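Bd3459 (PDB 5CEC) probably acts as a serine-type D-Ala-D-Ala peptidase of the S13 family, a predatory endopeptidase of Bdellovibrio bacteriovorus seen here bound to its immunity protein Bd3460. Local coordinates at residues 115-121 / 147-153; 123-128 / 429-435. The protein carries 1 engineered substitution. One frame throughout, in Å; residues are numbered along the deposited sequence.

Interaction 1 of 2, residues 115-121 / 147-153; sequences LFGRNMS and LAWLAEE. With SO4 (sulfate ion), chain E.
The indole of W149 overlaps the first turn of helix 118-130: R118 CA stands 3.6 Å from the centroid of the six-membered ring, only 4° off its normal, a CH-pi contact. The CA-to-CB bond of W149 points away; chi1 at t folds the ring back, bringing CZ3 within 3.5 Å of S121 CB. The two backbones run in the same sense, F116 opposite L147 (CA-CA 5.4 Å) and G117 opposite W149 (4.1 Å). A148 N donates to F116 O (3.1 Å) and R118 N to W149 O (2.9 Å). Between these bonds, G117 (phi/psi -142/-143) puts its CA 3.1 Å from A148 O; an ideal CB there would lie 2.3 Å from that oxygen, a clash. G117 is also the N-cap, its O accepting S121 N (3.0 Å) and S121 OG (2.8 Å). The helix joins adjacent parallel strands 104-109 and 135-141, a beta-alpha-beta crossover, and the loop after the second strand returns to the helix start. That loop makes two successive type I turns, A148-A151 and L150-E153, closed by A151 N to A148 O (3.0 Å) and E153 N to L150 O (2.9 Å). E153 thereby meets R118 in a bidentate salt bridge, NE to OE2 2.8 Å and NH2 to OE1 2.9 Å. R118 NH1 and W149 NE1, both donors, bind a sulfate, probably from the crystallisation liquor, through O1 and O3 (2.9 Å each). N119 ND2 reaches E152 OE2 (2.9 Å), whose carboxylate is salt-bridged to R246 through OE1.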
loop_
_atom_site.group_PDB
_atom_site.type_symbol
_atom_site.label_atom_id
_atom_site.label_comp_id
_atom_site.label_asym_id
_atom_site.label_seq_id
_atom_site.Cartn_x
_atom_site.Cartn_y
_atom_site.Cartn_z
ATOM N N LEU A 115 15.502 -0.315 0.898
ATOM C CA LEU A 115 14.876 -0.513 -0.407
ATOM C C LEU A 115 15.904 -0.947 -1.427
ATOM O O LEU A 115 15.904 -0.480 -2.558
ATOM C CB LEU A 115 14.120 0.760 -0.816
ATOM C CG LEU A 115 13.258 0.737 -2.068
ATOM C CD1 LEU A 115 12.438 -0.534 -2.136
ATOM C CD2 LEU A 115 12.391 1.984 -2.179
ATOM N N PHE A 116 16.736 -1.897 -1.030
ATOM C CA PHE A 116 17.836 -2.374 -1.869
ATOM C C PHE A 116 17.480 -3.794 -2.274
ATOM O O PHE A 116 17.677 -4.744 -1.512
ATOM C CB PHE A 116 19.187 -2.277 -1.158
ATOM C CG PHE A 116 20.355 -2.161 -2.077
ATOM C CD1 PHE A 116 20.534 -3.040 -3.123
ATOM C CD2 PHE A 116 21.283 -1.153 -1.925
ATOM C CE1 PHE A 116 21.613 -2.941 -3.978
ATOM C CE2 PHE A 116 22.384 -1.047 -2.788
ATOM C CZ PHE A 116 22.527 -1.934 -3.809
ATOM N N GLY A 117 16.939 -3.901 -3.480
ATOM C CA GLY A 117 16.517 -5.166 -4.042
ATOM C C GLY A 117 16.829 -5.192 -5.522
ATOM O O GLY A 117 17.842 -4.638 -5.974
ATOM N N ARG A 118 15.929 -5.801 -6.284
ATOM C CA ARG A 118 16.070 -5.870 -7.749
ATOM C C ARG A 118 16.437 -4.550 -8.384
ATOM O O ARG A 118 17.405 -4.477 -9.146
ATOM C CB ARG A 118 14.748 -6.390 -8.375
ATOM C CG ARG A 118 14.797 -6.492 -9.903
ATOM C CD ARG A 118 13.398 -6.477 -10.510
ATOM N NE ARG A 118 12.567 -7.562 -10.011
ATOM C CZ ARG A 118 12.589 -8.827 -10.460
ATOM N NH1 ARG A 118 13.446 -9.223 -11.392
ATOM N NH2 ARG A 118 11.732 -9.689 -9.964
ATOM N N ASN A 119 15.632 -3.525 -8.145
ATOM C CA ASN A 119 15.762 -2.315 -8.970
ATOM C C ASN A 119 16.997 -1.495 -8.616
ATOM O O ASN A 119 17.695 -0.989 -9.518
ATOM C CB ASN A 119 14.479 -1.508 -8.923
ATOM C CG ASN A 119 13.349 -2.207 -9.614
ATOM O OD1 ASN A 119 13.577 -2.831 -10.628
ATOM N ND2 ASN A 119 12.151 -2.146 -9.071
ATOM N N MET A 120 17.324 -1.374 -7.326
ATOM C CA MET A 120 18.599 -0.754 -6.959
ATOM C C MET A 120 19.802 -1.541 -7.498
ATOM O O MET A 120 20.811 -0.960 -7.891
ATOM C CB MET A 120 18.678 -0.495 -5.458
ATOM C CG MET A 120 19.888 0.319 -5.098
ATOM S SD MET A 120 19.876 1.950 -5.850
ATOM C CE MET A 120 20.434 2.996 -4.526
ATOM N N SER A 121 19.675 -2.859 -7.529
ATOM C CA SER A 121 20.739 -3.721 -8.048
ATOM C C SER A 121 20.927 -3.472 -9.537
ATOM O O SER A 121 22.062 -3.362 -10.005
ATOM C CB SER A 121 20.443 -5.204 -7.797
ATOM O OG SER A 121 20.502 -5.499 -6.417
ATOM N N LEU A 147 20.004 -6.829 1.312
ATOM C CA LEU A 147 19.609 -7.103 -0.063
ATOM C C LEU A 147 18.471 -8.098 -0.038
ATOM O O LEU A 147 18.633 -9.235 0.483
ATOM C CB LEU A 147 20.774 -7.672 -0.863
ATOM C CG LEU A 147 20.476 -8.064 -2.296
ATOM C CD1 LEU A 147 20.178 -6.838 -3.149
ATOM C CD2 LEU A 147 21.647 -8.837 -2.873
ATOM N N ALA A 148 17.318 -7.678 -0.558
ATOM C CA ALA A 148 16.125 -8.536 -0.673
ATOM C C ALA A 148 15.601 -8.304 -2.062
ATOM O O ALA A 148 15.041 -7.252 -2.356
ATOM C CB ALA A 148 15.071 -8.153 0.343
ATOM N N TRP A 149 15.765 -9.291 -2.930
ATOM C CA TRP A 149 15.467 -9.080 -4.315
ATOM C C TRP A 149 14.064 -8.545 -4.561
ATOM O O TRP A 149 13.876 -7.594 -5.338
ATOM C CB TRP A 149 15.688 -10.373 -5.099
ATOM C CG TRP A 149 15.845 -10.193 -6.544
ATOM C CD1 TRP A 149 14.997 -10.620 -7.527
ATOM C CD2 TRP A 149 16.929 -9.553 -7.208
ATOM N NE1 TRP A 149 15.489 -10.267 -8.764
ATOM C CE2 TRP A 149 16.682 -9.629 -8.600
ATOM C CE3 TRP A 149 18.105 -8.943 -6.778
ATOM C CZ2 TRP A 149 17.554 -9.087 -9.550
ATOM C CZ3 TRP A 149 18.967 -8.421 -7.728
ATOM C CH2 TRP A 149 18.692 -8.496 -9.092
ATOM N N LEU A 150 13.087 -9.135 -3.871
ATOM C CA LEU A 150 11.675 -8.792 -4.047
ATOM C C LEU A 150 11.199 -7.687 -3.069
ATOM O O LEU A 150 10.000 -7.564 -2.799
ATOM C CB LEU A 150 10.795 -10.054 -3.968
ATOM C CG LEU A 150 11.120 -11.122 -5.005
ATOM C CD1 LEU A 150 10.211 -12.317 -4.781
ATOM C CD2 LEU A 150 11.012 -10.628 -6.441
ATOM N N ALA A 151 12.126 -6.836 -2.619
ATOM C CA ALA A 151 11.799 -5.789 -1.619
ATOM C C ALA A 151 10.564 -4.950 -1.953
ATOM O O ALA A 151 9.882 -4.503 -1.052
ATOM C CB ALA A 151 12.991 -4.876 -1.450
ATOM N N GLU A 152 10.358 -4.650 -3.238
ATOM C CA GLU A 152 9.235 -3.862 -3.725
ATOM C C GLU A 152 8.151 -4.622 -4.421
ATOM O O GLU A 152 7.342 -4.003 -5.122
ATOM C CB GLU A 152 9.714 -2.976 -4.875
ATOM C CG GLU A 152 10.761 -2.049 -4.557
ATOM C CD GLU A 152 10.918 -1.031 -5.648
ATOM O OE1 GLU A 152 10.117 -0.109 -5.677
ATOM O OE2 GLU A 152 11.887 -1.152 -6.387
ATOM N N GLU A 153 8.128 -5.931 -4.255
ATOM C CA GLU A 153 7.256 -6.790 -5.033
ATOM C C GLU A 153 6.525 -7.760 -4.128
ATOM O O GLU A 153 6.885 -7.965 -2.990
ATOM C CB GLU A 153 8.092 -7.517 -6.107
ATOM C CG GLU A 153 8.645 -6.574 -7.158
ATOM C CD GLU A 153 9.769 -7.179 -7.973
ATOM O OE1 GLU A 153 9.610 -8.306 -8.506
ATOM O OE2 GLU A 153 10.811 -6.518 -8.089
HETATM S S SO4 E . 14.324 -12.564 -12.213
HETATM O O1 SO4 E . 13.095 -11.812 -12.582
HETATM O O2 SO4 E . 14.054 -14.013 -12.124
HETATM O O3 SO4 E . 15.008 -12.001 -11.039
HETATM O O4 SO4 E . 15.362 -12.421 -13.301
HETATM O O HOH W 1 13.520 -3.296 -6.084
HETATM O O HOH W 2 10.069 -4.214 -9.571
#

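Interaction 2 of 2, residues 123-128 / 429-435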
loop_
_atom_site.group_PDB
_atom_site.type_symbol
_atom_site.label_atom_id
_atom_site.label_comp_id
_atom_site.label_asym_id
_atom_site.label_seq_id
_atom_site.Cartn_x
_atom_site.Cartn_y
_atom_site.Cartn_z
ATOM N N PHE A 123 20.240 -0.728 -11.118
ATOM C CA PHE A 123 20.898 0.580 -11.217
ATOM C C PHE A 123 22.377 0.479 -10.897
ATOM O O PHE A 123 23.211 1.045 -11.612
ATOM C CB PHE A 123 20.212 1.598 -10.323
ATOM C CG PHE A 123 20.794 2.982 -10.430
ATOM C CD1 PHE A 123 20.634 3.755 -11.590
ATOM C CD2 PHE A 123 21.553 3.499 -9.409
ATOM C CE1 PHE A 123 21.203 5.012 -11.696
ATOM C CE2 PHE A 123 22.123 4.764 -9.517
ATOM C CZ PHE A 123 21.956 5.512 -10.661
ATOM N N LEU A 124 22.716 -0.252 -9.848
ATOM C CA LEU A 124 24.123 -0.417 -9.512
ATOM C C LEU A 124 24.900 -1.085 -10.654
ATOM O O LEU A 124 26.024 -0.678 -10.965
ATOM C CB LEU A 124 24.305 -1.194 -8.209
ATOM C CG LEU A 124 25.737 -1.565 -7.806
ATOM C CD1 LEU A 124 26.624 -0.327 -7.799
ATOM C CD2 LEU A 124 25.773 -2.281 -6.486
ATOM N N ILE A 125 24.307 -2.122 -11.243
ATOM C CA ILE A 125 24.970 -2.816 -12.346
ATOM C C ILE A 125 25.143 -1.901 -13.548
ATOM O O ILE A 125 26.227 -1.889 -14.173
ATOM C CB ILE A 125 24.270 -4.140 -12.682
ATOM C CG1 ILE A 125 24.423 -5.114 -11.519
ATOM C CG2 ILE A 125 24.839 -4.761 -13.951
ATOM C CD1 ILE A 125 23.439 -6.245 -11.516
ATOM N N SER A 126 24.094 -1.161 -13.883
ATOM C CA SER A 126 24.202 -0.128 -14.924
ATOM C C SER A 126 25.369 0.848 -14.624
ATOM O O SER A 126 26.179 1.169 -15.501
ATOM C CB SER A 126 22.890 0.650 -15.029
ATOM O OG SER A 126 23.030 1.762 -15.874
ATOM N N GLU A 127 25.463 1.281 -13.380
ATOM C CA GLU A 127 26.534 2.191 -12.978
ATOM C C GLU A 127 27.906 1.553 -13.051
ATOM O O GLU A 127 28.848 2.208 -13.496
ATOM C CB GLU A 127 26.286 2.705 -11.558
ATOM C CG GLU A 127 25.206 3.781 -11.528
ATOM C CD GLU A 127 25.657 5.003 -12.290
ATOM O OE1 GLU A 127 26.477 5.744 -11.732
ATOM O OE2 GLU A 127 25.305 5.171 -13.488
ATOM N N LEU A 128 28.043 0.308 -12.595
ATOM C CA LEU A 128 29.321 -0.396 -12.730
ATOM C C LEU A 128 29.723 -0.428 -14.197
ATOM O O LEU A 128 30.871 -0.090 -14.539
ATOM C CB LEU A 128 29.252 -1.807 -12.126
ATOM C CG LEU A 128 29.105 -1.841 -10.594
ATOM C CD1 LEU A 128 28.744 -3.248 -10.144
ATOM C CD2 LEU A 128 30.332 -1.368 -9.864
ATOM N N PHE A 429 16.305 5.065 -6.318
ATOM C CA PHE A 429 17.428 5.925 -6.685
ATOM C C PHE A 429 16.864 7.156 -7.388
ATOM O O PHE A 429 15.713 7.134 -7.873
ATOM C CB PHE A 429 18.424 5.162 -7.585
ATOM C CG PHE A 429 17.784 4.522 -8.784
ATOM C CD1 PHE A 429 17.606 5.230 -9.960
ATOM C CD2 PHE A 429 17.362 3.197 -8.740
ATOM C CE1 PHE A 429 17.000 4.645 -11.033
ATOM C CE2 PHE A 429 16.763 2.600 -9.833
ATOM C CZ PHE A 429 16.584 3.336 -10.978
ATOM N N ASP A 430 17.682 8.199 -7.506
ATOM C CA ASP A 430 17.315 9.368 -8.305
ATOM C C ASP A 430 18.556 9.884 -9.026
ATOM O O ASP A 430 19.565 9.200 -9.061
ATOM C CB ASP A 430 16.583 10.414 -7.456
ATOM C CG ASP A 430 17.502 11.174 -6.508
ATOM O OD1 ASP A 430 18.701 10.834 -6.395
ATOM O OD2 ASP A 430 17.024 12.147 -5.871
ATOM N N LYS A 431 18.488 11.102 -9.552
ATOM C CA LYS A 431 19.607 11.682 -10.315
ATOM C C LYS A 431 20.856 12.010 -9.479
ATOM O O LYS A 431 21.886 12.352 -10.043
ATOM C CB LYS A 431 19.122 12.890 -11.128
ATOM C CG LYS A 431 18.862 14.147 -10.306
ATOM C CD LYS A 431 18.400 15.322 -11.166
ATOM C CE LYS A 431 16.952 15.189 -11.603
ATOM N NZ LYS A 431 16.539 16.298 -12.508
ATOM N N TYR A 432 20.787 11.858 -8.148
ATOM C CA TYR A 432 21.981 11.998 -7.293
ATOM C C TYR A 432 22.550 10.676 -6.815
ATOM O O TYR A 432 23.497 10.651 -6.036
ATOM C CB TYR A 432 21.711 12.966 -6.130
ATOM C CG TYR A 432 21.347 14.343 -6.627
ATOM C CD1 TYR A 432 22.338 15.250 -7.038
ATOM C CD2 TYR A 432 20.014 14.730 -6.736
ATOM C CE1 TYR A 432 21.994 16.501 -7.526
ATOM C CE2 TYR A 432 19.669 15.993 -7.200
ATOM C CZ TYR A 432 20.661 16.859 -7.609
ATOM O OH TYR A 432 20.325 18.102 -8.075
ATOM N N SER A 433 21.998 9.567 -7.332
ATOM C CA SER A 433 22.415 8.237 -6.922
ATOM C C SER A 433 23.566 7.659 -7.711
ATOM O O SER A 433 24.073 6.603 -7.356
ATOM C CB SER A 433 21.236 7.260 -7.013
ATOM O OG SER A 433 20.172 7.647 -6.141
ATOM N N TYR A 434 23.996 8.341 -8.769
ATOM C CA TYR A 434 25.090 7.838 -9.578
ATOM C C TYR A 434 26.315 7.530 -8.722
ATOM O O TYR A 434 26.618 8.248 -7.766
ATOM C CB TYR A 434 25.469 8.833 -10.653
ATOM C CG TYR A 434 24.378 9.099 -11.670
ATOM C CD1 TYR A 434 24.044 8.138 -12.612
ATOM C CD2 TYR A 434 23.710 10.327 -11.725
ATOM C CE1 TYR A 434 23.090 8.376 -13.572
ATOM C CE2 TYR A 434 22.740 10.568 -12.684
ATOM C CZ TYR A 434 22.423 9.579 -13.596
ATOM O OH TYR A 434 21.492 9.795 -14.569
ATOM N N LEU A 435 27.026 6.465 -9.064
ATOM C CA LEU A 435 28.235 6.116 -8.341
ATOM C C LEU A 435 29.240 7.216 -8.475
ATOM O O LEU A 435 29.612 7.572 -9.586
ATOM C CB LEU A 435 28.919 4.901 -8.906
ATOM C CG LEU A 435 28.648 3.516 -8.475
ATOM C CD1 LEU A 435 29.559 2.536 -9.214
ATOM C CD2 LEU A 435 28.818 3.384 -6.959
#
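F429 enters with its ring laid on that of F123: centroids 4.3 Å apart and planes at 8° define an offset stack. The overlap is reciprocal, since F123 CB lies 3.8 Å from the F429 ring centroid and F429 CB 4.3 Å from that of F123, each 22° off the normal. D430 then starts a type I turn, closed by S433 N to D430 O (3.0 Å). Its OD1 accepts Y432 N (2.9 Å), an Asx turn, and also pairs with R89; D430 N donates to S433 OG (2.9 Å). K431 and Y432 point away from the helix at the turn's apex. S433 brings the chain back: its O sits 3.4 Å from F123 CE2, near the ring plane, while its OG is also hydrogen-bonded to the backbone oxygen of M236. Y434 adds a third ring, oblique to F123 (centroids 5.9 Å, planes at 48°), with CD1 3.9 Å from F123 CZ; its hydroxyl is hydrogen-bonded to Q204. At L435 the backbone becomes polar partner to the helix: N donates to E127 OE1 (2.8 Å, 147°), an oxygen that also takes part in a salt bridge with R130. The L435 side chain meets successive turns of the helix, CD1 lying 4.3 Å from L124 CD1 and 4.0 Å from L128 CD2. Next comes strand 436-437, antiparallel to strand 231-236, and L235 of that strand touches F123, L124 and L435. The arrangement is thus an F123/F429/Y434 aromatic cluster beside alpha/beta packing of helix 118-130 on the mixed sheet, whose outermost strand, 436-437, follows directly from this segment.

How the interactions relate
Both interactions use helix 118-130, interaction 1 at its N-terminal turn and interaction 2 farther along, with centres about 14 Å apart. They touch directly around F429, whose CE2 lies 3.7 Å from N119 O and whose CB lies 3.9 Å from M120 SD; F116 CZ also packs 4.2 Å from L124 CD2. M120 makes no contact with 147-153; its sulfur packs on F429 instead. P428, just before F429, touches L115 and E152, continuing the packing back to interaction 1. One sulfate is hydrogen-bonded by R118 and W149 of interaction 1, and a second lies about 6 Å from the E152 side chain; interaction 2 is hydrophobic at its core.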